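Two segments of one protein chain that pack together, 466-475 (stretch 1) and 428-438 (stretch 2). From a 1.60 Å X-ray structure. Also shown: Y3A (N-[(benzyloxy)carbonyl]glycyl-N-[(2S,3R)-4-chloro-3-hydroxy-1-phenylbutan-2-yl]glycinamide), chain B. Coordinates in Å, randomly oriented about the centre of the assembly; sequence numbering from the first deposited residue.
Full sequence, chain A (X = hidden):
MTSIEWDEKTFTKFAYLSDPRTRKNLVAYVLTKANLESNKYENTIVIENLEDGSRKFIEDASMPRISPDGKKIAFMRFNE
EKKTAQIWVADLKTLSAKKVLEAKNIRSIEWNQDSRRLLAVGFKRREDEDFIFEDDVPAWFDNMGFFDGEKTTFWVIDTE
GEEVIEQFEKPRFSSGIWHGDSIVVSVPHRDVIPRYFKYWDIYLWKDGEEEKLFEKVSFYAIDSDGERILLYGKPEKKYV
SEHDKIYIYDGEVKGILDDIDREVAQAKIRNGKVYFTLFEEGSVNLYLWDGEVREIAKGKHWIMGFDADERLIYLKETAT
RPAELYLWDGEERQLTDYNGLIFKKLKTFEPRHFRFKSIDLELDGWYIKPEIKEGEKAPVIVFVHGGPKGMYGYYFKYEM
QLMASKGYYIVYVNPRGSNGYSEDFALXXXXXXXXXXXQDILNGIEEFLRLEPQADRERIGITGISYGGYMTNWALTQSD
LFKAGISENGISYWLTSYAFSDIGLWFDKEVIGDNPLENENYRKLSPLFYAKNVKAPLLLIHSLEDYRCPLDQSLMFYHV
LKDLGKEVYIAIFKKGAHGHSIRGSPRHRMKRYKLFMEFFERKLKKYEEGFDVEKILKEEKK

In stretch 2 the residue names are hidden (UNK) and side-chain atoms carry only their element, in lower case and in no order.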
# COMPACT_ATOMS: atom_id res chain seq x y z
N SER A 466 19.62 19.65 -33.40
CA SER A 466 20.93 19.00 -33.58
C SER A 466 21.80 19.83 -34.49
O SER A 466 22.04 20.99 -34.18
CB SER A 466 20.71 17.54 -34.04
OG SER A 466 21.97 16.91 -33.86
N TYR A 467 22.24 19.29 -35.63
CA TYR A 467 23.01 20.11 -36.58
C TYR A 467 22.15 21.34 -37.03
O TYR A 467 22.70 22.41 -37.36
CB TYR A 467 23.54 19.26 -37.74
CG TYR A 467 24.52 20.04 -38.60
CD1 TYR A 467 25.82 20.31 -38.11
CD2 TYR A 467 24.15 20.63 -39.79
CE1 TYR A 467 26.72 21.04 -38.86
CE2 TYR A 467 25.03 21.36 -40.55
CZ TYR A 467 26.33 21.60 -40.10
OH TYR A 467 27.26 22.38 -40.80
N GLY A 468 20.79 21.16 -37.01
CA GLY A 468 19.90 22.22 -37.40
C GLY A 468 19.87 23.32 -36.31
O GLY A 468 19.60 24.48 -36.61
N GLY A 469 20.09 22.89 -35.09
CA GLY A 469 20.23 23.81 -33.92
C GLY A 469 21.54 24.57 -33.98
O GLY A 469 21.60 25.82 -33.86
N TYR A 470 22.66 23.87 -34.27
CA TYR A 470 23.92 24.53 -34.61
C TYR A 470 23.65 25.60 -35.64
O TYR A 470 24.17 26.72 -35.62
CB TYR A 470 24.90 23.45 -35.20
CG TYR A 470 26.08 24.11 -35.90
CD1 TYR A 470 27.07 24.69 -35.22
CD2 TYR A 470 26.18 24.10 -37.27
CE1 TYR A 470 28.13 25.27 -35.87
CE2 TYR A 470 27.22 24.63 -37.96
CZ TYR A 470 28.26 25.23 -37.22
OH TYR A 470 29.34 25.85 -37.91
N MET A 471 23.00 25.21 -36.75
CA MET A 471 22.87 26.17 -37.85
C MET A 471 21.93 27.34 -37.58
O MET A 471 22.18 28.43 -38.05
CB MET A 471 22.34 25.50 -39.08
CG MET A 471 22.39 26.33 -40.37
SD MET A 471 24.09 26.59 -40.91
CE MET A 471 24.67 24.95 -41.23
N THR A 472 20.95 27.16 -36.73
CA THR A 472 20.13 28.24 -36.21
C THR A 472 21.00 29.19 -35.38
O THR A 472 20.95 30.40 -35.54
CB THR A 472 18.96 27.70 -35.33
OG1 THR A 472 18.07 26.93 -36.18
CG2 THR A 472 18.13 28.81 -34.70
N ASN A 473 21.75 28.61 -34.45
CA ASN A 473 22.73 29.41 -33.66
C ASN A 473 23.64 30.25 -34.55
O ASN A 473 23.88 31.47 -34.43
CB ASN A 473 23.62 28.54 -32.76
CG ASN A 473 22.88 27.76 -31.70
OD1 ASN A 473 21.73 28.06 -31.34
ND2 ASN A 473 23.59 26.72 -31.14
N TRP A 474 24.20 29.55 -35.55
CA TRP A 474 25.16 30.13 -36.47
C TRP A 474 24.56 31.22 -37.27
O TRP A 474 25.07 32.34 -37.37
CB TRP A 474 25.68 29.03 -37.36
CG TRP A 474 26.82 29.45 -38.26
CD1 TRP A 474 26.76 29.47 -39.62
CD2 TRP A 474 28.23 29.73 -37.91
NE1 TRP A 474 27.95 29.84 -40.16
CE2 TRP A 474 28.90 30.02 -39.16
CE3 TRP A 474 28.95 29.85 -36.73
CZ2 TRP A 474 30.23 30.25 -39.23
CZ3 TRP A 474 30.29 30.17 -36.79
CH2 TRP A 474 30.95 30.38 -37.99
N ALA A 475 23.38 30.97 -37.81
CA ALA A 475 22.66 31.92 -38.64
C ALA A 475 22.40 33.24 -37.89
O ALA A 475 22.57 34.36 -38.44
CB ALA A 475 21.32 31.33 -39.06
N UNK A 428 31.38 17.06 -48.76
CA UNK A 428 31.76 18.48 -48.89
C UNK A 428 31.74 19.27 -47.57
O UNK A 428 32.42 20.31 -47.53
n UNK A 428 31.04 20.07 -55.71
c UNK A 428 30.98 20.27 -54.45
c UNK A 428 30.79 19.23 -49.87
c UNK A 428 30.15 19.51 -52.23
n UNK A 428 30.39 19.36 -53.68
c UNK A 428 31.14 18.95 -51.29
n UNK A 428 31.54 21.37 -53.97
N UNK A 429 30.90 18.88 -46.62
CA UNK A 429 30.69 19.61 -45.38
C UNK A 429 31.86 19.42 -44.43
O UNK A 429 32.03 20.21 -43.51
c UNK A 429 29.35 17.85 -44.11
c UNK A 429 29.31 19.29 -44.69
c UNK A 429 28.99 20.36 -43.62
N UNK A 430 32.65 18.33 -44.62
CA UNK A 430 33.67 17.98 -43.57
C UNK A 430 34.74 19.14 -43.54
O UNK A 430 35.22 19.64 -44.57
c UNK A 430 34.35 14.18 -44.13
c UNK A 430 33.45 15.39 -44.01
c UNK A 430 32.46 15.28 -42.86
c UNK A 430 34.37 16.66 -43.91
N UNK A 431 34.97 19.60 -42.31
CA UNK A 431 35.84 20.72 -41.98
C UNK A 431 35.29 22.05 -42.48
O UNK A 431 35.99 23.05 -42.44
c UNK A 431 39.44 19.20 -42.26
o UNK A 431 39.76 18.42 -43.18
c UNK A 431 37.95 19.25 -41.93
c UNK A 431 37.34 20.54 -42.45
o UNK A 431 40.25 19.99 -41.73
N UNK A 432 34.03 22.08 -42.93
CA UNK A 432 33.42 23.28 -43.52
C UNK A 432 32.06 23.60 -42.97
O UNK A 432 31.25 24.29 -43.60
n UNK A 432 35.17 24.93 -46.77
c UNK A 432 35.52 23.85 -45.80
c UNK A 432 35.95 26.02 -46.80
c UNK A 432 33.33 23.16 -45.08
n UNK A 432 35.62 27.09 -47.49
n UNK A 432 37.03 26.10 -45.97
c UNK A 432 34.58 22.76 -45.78
N UNK A 433 31.78 23.10 -41.80
CA UNK A 433 30.45 23.42 -41.16
C UNK A 433 30.22 24.94 -40.97
O UNK A 433 31.10 25.61 -40.48
o UNK A 433 31.43 23.23 -38.92
c UNK A 433 30.33 21.25 -39.84
c UNK A 433 30.36 22.80 -39.78
N UNK A 434 29.10 25.43 -41.45
CA UNK A 434 28.78 26.88 -41.32
C UNK A 434 29.29 27.70 -42.49
O UNK A 434 29.04 28.89 -42.60
N UNK A 435 30.01 27.06 -43.43
CA UNK A 435 30.61 27.78 -44.55
C UNK A 435 29.72 27.62 -45.77
O UNK A 435 28.68 28.24 -45.82
c UNK A 435 32.92 28.96 -43.00
c UNK A 435 33.02 27.50 -43.54
c UNK A 435 34.45 27.09 -43.84
c UNK A 435 32.10 27.35 -44.76
N UNK A 436 30.08 26.78 -46.72
CA UNK A 436 29.23 26.65 -47.94
C UNK A 436 27.82 26.14 -47.61
O UNK A 436 26.84 26.54 -48.26
c UNK A 436 31.13 26.29 -49.65
o UNK A 436 32.53 25.34 -47.83
o UNK A 436 33.26 27.01 -48.97
c UNK A 436 29.89 25.76 -48.97
c UNK A 436 32.37 26.19 -48.76
N UNK A 437 27.65 25.23 -46.64
CA UNK A 437 26.31 24.74 -46.33
C UNK A 437 25.35 25.83 -45.89
O UNK A 437 24.19 25.87 -46.26
o UNK A 437 27.44 24.73 -43.68
o UNK A 437 26.58 22.78 -43.16
c UNK A 437 26.79 23.71 -43.97
c UNK A 437 26.27 23.50 -45.44
N UNK A 438 25.84 26.76 -45.06
CA UNK A 438 25.06 27.90 -44.68
C UNK A 438 24.74 28.80 -45.84
O UNK A 438 23.63 29.26 -45.97
c UNK A 438 25.05 29.95 -43.13
c UNK A 438 23.74 29.85 -42.68
c UNK A 438 25.80 28.69 -43.60
c UNK A 438 25.02 32.29 -42.69
c UNK A 438 25.67 31.16 -43.11
c UNK A 438 23.72 32.21 -42.26
c UNK A 438 23.04 31.01 -42.24
N3 Y3A B . 24.13 11.00 -36.44
CA3 Y3A B . 24.85 12.29 -36.41
C3 Y3A B . 24.29 13.03 -35.19
O3 Y3A B . 23.72 12.55 -34.23
C4 Y3A B . 22.19 15.65 -34.63
O4 Y3A B . 22.14 16.18 -35.90
CA4 Y3A B . 23.64 15.37 -34.30
N4 Y3A B . 24.17 14.56 -35.43
CB4 Y3A B . 24.60 16.59 -34.36
CG4 Y3A B . 26.02 16.26 -34.04
CD1 Y3A B . 26.48 15.79 -32.80
CD2 Y3A B . 26.99 16.50 -35.01
CE1 Y3A B . 27.81 15.52 -32.54
CE2 Y3A B . 28.33 16.23 -34.76
CZ4 Y3A B . 28.73 15.73 -33.56
C15 Y3A B . 21.16 14.56 -34.14

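Position 428 carries seven side-chain atoms: three carbons, a nitrogen, then a carbon bearing two more nitrogens. That guanidinium pattern is arginine, and Arg428 stays out of reach of stretch 1. At 429 there are three carbons, forked at CB, which identifies valine. Val429 points toward the helix of stretch 1, and its CG2 lies 3.9 Å from Tyr467 OH. Position 430 has four carbons, forked at the second: Leu430, out of reach. Position 431 has three carbons, the third carrying two oxygens, hence a carboxylate on a two-carbon arm: Glu431. Its phi/psi of 68/11 suits the third place of the type II turn that runs from Val429 to position 432, closed by a backbone hydrogen bond from N of 432 to Val429 O at 2.8 Å.

Position 432 repeats the guanidinium pattern and is Arg432, with CA-to-CB directed away from stretch 1. At 433 CB carries one oxygen and one carbon, the signature of threonine. Thr433 CB lies 3.3 Å from Tyr467 OH, and Thr433 O is 3.1 Å from Tyr470 OH.

Position 434 has no side-chain atoms and is glycine. Two independent observations support a bare CA here. A CB placed ideally would lie 2.6 Å from Tyr470 OH and 2.8 Å from Trp474 CE2, both clashes; and at phi/psi 90/-4 it would be jammed against the preceding carbonyl oxygen. Gly434 is also where the backbones come closest, its CA 6.9 Å from Trp474 CA. Trp474 NE1 donates a hydrogen bond to Gly434 O at 2.8 Å, with an angle of 134°.

Position 435 has four carbons forked at the second: Leu435, the N-cap residue. Its N bonds to Arg432 O at 3.0 Å, closing a second type II turn. Position 436 ends in a carboxylate on the third carbon and is Glu436. It does not reach stretch 1 but holds Arg432 in a salt bridge, with Arg432 NH2 to Glu436 OE2 at 2.8 Å and a second hydrogen bond from Arg432 NE to Glu436 OE1 at 2.9 Å.

At 437 two carbons, the second bearing two oxygens, give aspartate. Tyr467 OH donates a very short 2.5 Å hydrogen bond to Asp437 OD2, while Asp437 OD1 accepts one from Gly434 N at 2.9 Å. At 438 a carbon leads to a six-carbon ring: phenylalanine. Phe438 offers a face to the edge of Trp474, the five-membered ring centroid lying 5.2 Å from the phenyl centroid with planes at 80°. Met471 SD approaches Phe438 CD1 at 3.7 Å, and Ala475 CB lies 3.6 Å from Phe438 CE1.

The contact buries 411 Å² and combines polar anchoring with apolar packing. Asp437 links the turn to the helix by receiving both Tyr467 OH and Gly434 N, and the bare Gly434 leaves room for Tyr470 and Trp474. Beside these bonds, Phe438 packs against Met471, Trp474 and Ala475.

Stretch 2 (428-438) RVLERTGLEDF
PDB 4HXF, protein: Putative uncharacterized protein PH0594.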